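Local coordinates for peptidoglycan synthase activator LpoP (PDB 6W5Q), which activates a peptidoglycan synthase in Pseudomonas aeruginosa and, through its globular C-terminal tetratricopeptide-repeat domain, probably mediates protein-protein contacts, at residues Q23-S28 with N32-S37. Sequence-based numbering, arbitrary orientation.
Sequences QQQQGS and NSAAAS
Gln25 reaches across to the helix that follows, and its amide meets the hydroxyl of Ser37: as modelled, NE2 donates a hydrogen bond to OG over 2.4 Å. That length is too short to be taken literally, and the N-H...O angle is only 136°, so the placing of the amide, including which of its ends faces Ser37, is doubtful. The carbonyl oxygen of Ser33 lies 3.1 Å from the same NE2. At the other branch of the amide, Gln25 OE1 rests 3.5 Å from CB of Ser33. With CG beside the backbone N (chi1 -50°) and the chain extended beyond it, the glutamine spans the gap between the helices, a length that suits it to reach a short serine. Nearer the backbones the contact is apolar: CB of Gln25 packs on Ala34, whose CB lies 3.8 Å from the backbone N of Gln26 and 4.1 Å from CB of Gln26. That single methyl suits a close approach, and the axes of 23-28 and 32-37 come within 7.8 Å, nearly antiparallel (164°).

Further out, Ser33 turns its hydroxyl to Asp30, just ahead of the segment. Val58 of helix 49-61 touches both Ala34 and Gln26, and Ser37 also packs on Thr21 and Ala22. Helices 13-28 and 31-44, joined by a short turn, form the helical hairpin from which tetratricopeptide repeats are built. The small side chain of Ala34 is consistent with their close spacing, while Gln25 would give the buried hydroxyl of Ser37 a polar partner, if the modelled amide is right.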
ATOM      1  N   GLN A  23       1.252   7.940   9.486  1.00 36.79           N
ATOM      2  CA  GLN A  23       2.524   8.437   8.966  1.00 37.80           C
ATOM      3  C   GLN A  23       3.440   8.921  10.091  1.00 40.48           C
ATOM      4  O   GLN A  23       4.667   8.739  10.021  1.00 40.16           O
ATOM      5  CB  GLN A  23       2.283   9.550   7.946  1.00 39.85           C
ATOM      6  CG  GLN A  23       3.580  10.202   7.450  1.00 41.33           C
ATOM      7  CD  GLN A  23       3.360  11.161   6.314  1.00 45.03           C
ATOM      8  OE1 GLN A  23       2.221  11.376   5.881  1.00 49.45           O
ATOM      9  NE2 GLN A  23       4.448  11.763   5.823  1.00 44.22           N
ATOM     10  N   GLN A  24       2.875   9.542  11.134  1.00 32.40           N
ATOM     11  CA  GLN A  24       3.684   9.925  12.289  1.00 40.57           C
ATOM     12  C   GLN A  24       4.293   8.704  12.969  1.00 37.35           C
ATOM     13  O   GLN A  24       5.438   8.750  13.432  1.00 42.19           O
ATOM     14  CB  GLN A  24       2.844  10.721  13.292  1.00 40.84           C
ATOM     15  CG  GLN A  24       2.402  12.084  12.799  1.00 49.68           C
ATOM     16  CD  GLN A  24       1.748  12.909  13.893  1.00 62.89           C
ATOM     17  OE1 GLN A  24       2.049  12.736  15.072  1.00 74.54           O
ATOM     18  NE2 GLN A  24       0.847  13.806  13.508  1.00 64.11           N
ATOM     19  N   GLN A  25       3.539   7.602  13.039  1.00 38.07           N
ATOM     20  CA  GLN A  25       4.031   6.385  13.679  1.00 36.32           C
ATOM     21  C   GLN A  25       5.076   5.680  12.823  1.00 41.73           C
ATOM     22  O   GLN A  25       6.133   5.285  13.329  1.00 40.58           O
ATOM     23  CB  GLN A  25       2.864   5.460  13.994  1.00 32.37           C
ATOM     24  CG  GLN A  25       1.787   6.210  14.713  1.00 35.48           C
ATOM     25  CD  GLN A  25       0.560   5.409  15.011  1.00 34.36           C
ATOM     26  OE1 GLN A  25       0.117   5.356  16.152  1.00 45.14           O
ATOM     27  NE2 GLN A  25      -0.004   4.783  14.003  1.00 29.27           N
ATOM     28  N   GLN A  26       4.791   5.506  11.525  1.00 37.24           N
ATOM     29  CA  GLN A  26       5.793   4.982  10.607  1.00 39.72           C
ATOM     30  C   GLN A  26       7.050   5.833  10.667  1.00 41.74           C
ATOM     31  O   GLN A  26       8.159   5.316  10.829  1.00 40.75           O
ATOM     32  CB  GLN A  26       5.227   4.942   9.185  1.00 35.72           C
ATOM     33  CG  GLN A  26       6.169   4.347   8.161  1.00 45.34           C
ATOM     34  CD  GLN A  26       5.545   4.214   6.784  1.00 45.45           C
ATOM     35  OE1 GLN A  26       4.607   4.937   6.443  1.00 48.58           O
ATOM     36  NE2 GLN A  26       6.066   3.285   5.983  1.00 44.28           N
ATOM     37  N   GLY A  27       6.877   7.158  10.587  1.00 43.59           N
ATOM     38  CA  GLY A  27       8.017   8.058  10.614  1.00 40.26           C
ATOM     39  C   GLY A  27       8.844   7.905  11.869  1.00 45.16           C
ATOM     40  O   GLY A  27      10.053   8.125  11.851  1.00 43.80           O
ATOM     41  N   SER A  28       8.214   7.509  12.967  1.00 49.46           N
ATOM     42  CA  SER A  28       8.893   7.348  14.239  1.00 47.31           C
ATOM     43  C   SER A  28       9.517   5.967  14.424  1.00 52.99           C
ATOM     44  O   SER A  28      10.248   5.760  15.400  1.00 54.06           O
ATOM     45  CB  SER A  28       7.911   7.629  15.373  1.00 52.38           C
ATOM     46  OG  SER A  28       8.284   6.967  16.513  1.00 62.62           O
ATOM     47  N   ASN A  32       4.294  -1.207  13.709  1.00 30.97           N
ATOM     48  CA  ASN A  32       3.182  -1.972  14.282  1.00 38.02           C
ATOM     49  C   ASN A  32       1.951  -1.086  14.498  1.00 34.07           C
ATOM     50  O   ASN A  32       0.836  -1.430  14.078  1.00 31.32           O
ATOM     51  CB  ASN A  32       3.642  -2.629  15.589  1.00 34.92           C
ATOM     52  CG  ASN A  32       2.520  -3.350  16.336  1.00 43.94           C
ATOM     53  OD1 ASN A  32       1.978  -4.339  15.861  1.00 48.92           O
ATOM     54  ND2 ASN A  32       2.202  -2.872  17.534  1.00 43.75           N
ATOM     55  N   SER A  33       2.139   0.069  15.143  1.00 30.43           N
ATOM     56  CA  SER A  33       1.029   0.991  15.369  1.00 34.95           C
ATOM     57  C   SER A  33       0.535   1.599  14.063  1.00 27.61           C
ATOM     58  O   SER A  33      -0.678   1.729  13.852  1.00 25.85           O
ATOM     59  CB  SER A  33       1.450   2.088  16.339  1.00 33.18           C
ATOM     60  OG  SER A  33       1.879   1.520  17.551  1.00 35.42           O
ATOM     61  N   ALA A  34       1.463   2.000  13.190  1.00 27.74           N
ATOM     62  CA  ALA A  34       1.081   2.474  11.869  1.00 29.13           C
ATOM     63  C   ALA A  34       0.131   1.495  11.205  1.00 25.92           C
ATOM     64  O   ALA A  34      -0.934   1.876  10.706  1.00 27.86           O
ATOM     65  CB  ALA A  34       2.325   2.691  11.005  1.00 32.67           C
ATOM     66  N   ALA A  35       0.481   0.212  11.231  1.00 26.28           N
ATOM     67  CA  ALA A  35      -0.415  -0.778  10.650  1.00 29.20           C
ATOM     68  C   ALA A  35      -1.754  -0.782  11.382  1.00 24.59           C
ATOM     69  O   ALA A  35      -2.819  -0.773  10.740  1.00 25.01           O
ATOM     70  CB  ALA A  35       0.245  -2.159  10.656  1.00 27.39           C
ATOM     71  N   ALA A  36      -1.722  -0.730  12.724  1.00 27.74           N
ATOM     72  CA  ALA A  36      -2.957  -0.668  13.501  1.00 24.24           C
ATOM     73  C   ALA A  36      -3.776   0.568  13.138  1.00 26.35           C
ATOM     74  O   ALA A  36      -5.001   0.480  12.978  1.00 28.46           O
ATOM     75  CB  ALA A  36      -2.645  -0.677  14.994  1.00 28.40           C
ATOM     76  N   SER A  37      -3.114   1.725  12.982  1.00 23.48           N
ATOM     77  CA  SER A  37      -3.828   2.944  12.597  1.00 24.49           C
ATOM     78  C   SER A  37      -4.431   2.822  11.207  1.00 27.68           C
ATOM     79  O   SER A  37      -5.515   3.356  10.941  1.00 28.62           O
ATOM     80  CB  SER A  37      -2.896   4.159  12.631  1.00 27.63           C
ATOM     81  OG  SER A  37      -2.395   4.412  13.923  1.00 28.89           O
TER